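Local coordinates for protein transketolase (Campylobacter jejuni, PDB 3L84) that belongs to the transketolase family of enzymes, whose subunits carry thiamine diphosphate-binding and pyrimidine-binding domains, at residues A[345-350]-A[477-482]. Residues are numbered along the deposited sequence; the frame is centred on the assembly and turned at random.
Sequences GEILNV and VENVKA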
loop_
_atom_site.group_PDB
_atom_site.type_symbol
_atom_site.label_atom_id
_atom_site.label_comp_id
_atom_site.label_asym_id
_atom_site.label_seq_id
_atom_site.Cartn_x
_atom_site.Cartn_y
_atom_site.Cartn_z
ATOM N N GLY A 345 -15.746 11.325 -15.793
ATOM C CA GLY A 345 -16.821 10.363 -15.802
ATOM C C GLY A 345 -17.541 10.356 -17.139
ATOM O O GLY A 345 -17.914 9.288 -17.652
ATOM N N GLU A 346 -17.753 11.533 -17.725
ATOM C CA GLU A 346 -18.358 11.575 -19.051
ATOM C C GLU A 346 -17.490 10.915 -20.115
ATOM O O GLU A 346 -17.989 10.192 -20.982
ATOM C CB GLU A 346 -18.597 13.027 -19.418
ATOM C CG GLU A 346 -19.661 13.671 -18.556
ATOM C CD GLU A 346 -20.944 13.808 -19.230
ATOM O OE1 GLU A 346 -21.362 14.980 -19.391
ATOM O OE2 GLU A 346 -21.516 12.758 -19.627
ATOM N N ILE A 347 -16.181 11.079 -20.002
ATOM C CA ILE A 347 -15.259 10.428 -20.919
ATOM C C ILE A 347 -15.318 8.911 -20.752
ATOM O O ILE A 347 -15.338 8.177 -21.732
ATOM C CB ILE A 347 -13.838 10.966 -20.760
ATOM C CG1 ILE A 347 -13.796 12.460 -21.129
ATOM C CG2 ILE A 347 -12.880 10.154 -21.636
ATOM C CD1 ILE A 347 -12.527 13.200 -20.610
ATOM N N LEU A 348 -15.337 8.443 -19.510
ATOM C CA LEU A 348 -15.411 6.979 -19.255
ATOM C C LEU A 348 -16.634 6.393 -19.912
ATOM O O LEU A 348 -16.593 5.303 -20.516
ATOM C CB LEU A 348 -15.451 6.680 -17.771
ATOM C CG LEU A 348 -14.176 6.911 -16.980
ATOM C CD1 LEU A 348 -14.463 6.769 -15.471
ATOM C CD2 LEU A 348 -13.028 6.016 -17.460
ATOM N N ASN A 349 -17.749 7.129 -19.860
ATOM C CA ASN A 349 -18.968 6.673 -20.533
ATOM C C ASN A 349 -18.852 6.639 -22.055
ATOM O O ASN A 349 -19.302 5.679 -22.667
ATOM C CB ASN A 349 -20.149 7.520 -20.065
ATOM C CG ASN A 349 -20.750 7.001 -18.778
ATOM O OD1 ASN A 349 -21.674 6.216 -18.803
ATOM N ND2 ASN A 349 -20.161 7.370 -17.646
ATOM N N VAL A 350 -18.218 7.627 -22.668
ATOM C CA VAL A 350 -17.985 7.614 -24.110
ATOM C C VAL A 350 -17.076 6.444 -24.487
ATOM O O VAL A 350 -17.318 5.743 -25.473
ATOM C CB VAL A 350 -17.356 8.949 -24.560
ATOM C CG1 VAL A 350 -16.818 8.862 -25.985
ATOM C CG2 VAL A 350 -18.388 10.099 -24.465
ATOM N N VAL A 477 -11.138 19.810 -21.458
ATOM C CA VAL A 477 -10.428 19.687 -22.711
ATOM C C VAL A 477 -9.079 18.973 -22.464
ATOM O O VAL A 477 -8.705 18.029 -23.180
ATOM C CB VAL A 477 -10.234 21.040 -23.375
ATOM C CG1 VAL A 477 -9.298 20.977 -24.563
ATOM C CG2 VAL A 477 -11.615 21.621 -23.786
ATOM N N GLU A 478 -8.342 19.412 -21.448
ATOM C CA GLU A 478 -7.115 18.715 -21.104
ATOM C C GLU A 478 -7.398 17.245 -20.753
ATOM O O GLU A 478 -6.598 16.368 -21.046
ATOM C CB GLU A 478 -6.357 19.398 -19.954
ATOM C CG GLU A 478 -5.740 20.755 -20.251
ATOM C CD GLU A 478 -4.699 21.184 -19.257
ATOM O OE1 GLU A 478 -4.572 20.582 -18.158
ATOM O OE2 GLU A 478 -3.991 22.176 -19.563
ATOM N N ASN A 479 -8.510 16.989 -20.078
ATOM C CA ASN A 479 -8.864 15.632 -19.688
ATOM C C ASN A 479 -9.058 14.710 -20.900
ATOM O O ASN A 479 -8.631 13.556 -20.906
ATOM C CB ASN A 479 -10.105 15.690 -18.778
ATOM C CG ASN A 479 -10.439 14.423 -18.023
ATOM O OD1 ASN A 479 -9.772 13.322 -18.123
ATOM N ND2 ASN A 479 -11.423 14.545 -17.209
ATOM N N VAL A 480 -9.703 15.242 -21.954
ATOM C CA VAL A 480 -9.893 14.524 -23.208
ATOM C C VAL A 480 -8.533 14.284 -23.878
ATOM O O VAL A 480 -8.250 13.149 -24.321
ATOM C CB VAL A 480 -10.824 15.300 -24.175
ATOM C CG1 VAL A 480 -10.675 14.769 -25.596
ATOM C CG2 VAL A 480 -12.218 15.233 -23.648
ATOM N N LYS A 481 -7.707 15.325 -24.009
ATOM C CA LYS A 481 -6.416 15.172 -24.675
ATOM C C LYS A 481 -5.543 14.146 -23.933
ATOM O O LYS A 481 -4.811 13.375 -24.571
ATOM C CB LYS A 481 -5.718 16.529 -24.802
ATOM C CG LYS A 481 -6.408 17.464 -25.769
ATOM C CD LYS A 481 -5.837 18.869 -25.671
ATOM C CE LYS A 481 -6.429 19.864 -26.655
ATOM N NZ LYS A 481 -5.914 21.245 -26.301
ATOM N N ALA A 482 -5.661 14.117 -22.604
ATOM C CA ALA A 482 -4.921 13.156 -21.797
ATOM C C ALA A 482 -5.358 11.734 -22.142
ATOM O O ALA A 482 -4.519 10.855 -22.283
ATOM C CB ALA A 482 -5.148 13.405 -20.304
#
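Two residues before Ile347, which reaches over to Asn479 and Val480, the carbonyl oxygen of Gly345 is gripped from opposite faces of its plane by two nitrogens of one residue. Asn349 N makes the ordinary helical bond, and Asn349 ND2 closes on Gly345 O at 3.0 Å with an almost straight N-H...O angle of 178°. That amide nitrogen sits above the carbonyl plane and also donates to Glu372 O, while Asn349 OD1 accepts from His374 N. Across the helix pair, the contact is carried by one methyl. Ile347 CD1 stands squarely over the face of the Asn479 amide, 3.5 Å from Asn479 CG and at similar range from Asn479 OD1 and ND2. With CG anti to the backbone N (chi1 -167°), Asn479 presents that amide to helix 340-354, where Asn479 ND2 bonds to Ser343 OG and Asn479 OD1 to Asn344 ND2. On another side the same methyl meets Val480 CG2 at 3.7 Å. Beyond the contact, Trp483 packs on Ile347, and Asn479 rests against Phe495 of strand 493-496. Helix 476-488 connects the neighbouring parallel strands 469-471 and 493-496 of the pyrimidine-binding domain in a beta-alpha-beta crossover, and helix 340-354 is docked on it. With both its oxygen and its nitrogen bonded to helix 340-354, the buried amide is probably held with its flat face toward the methyl, so polar bonding and apolar packing join the helices at one residue.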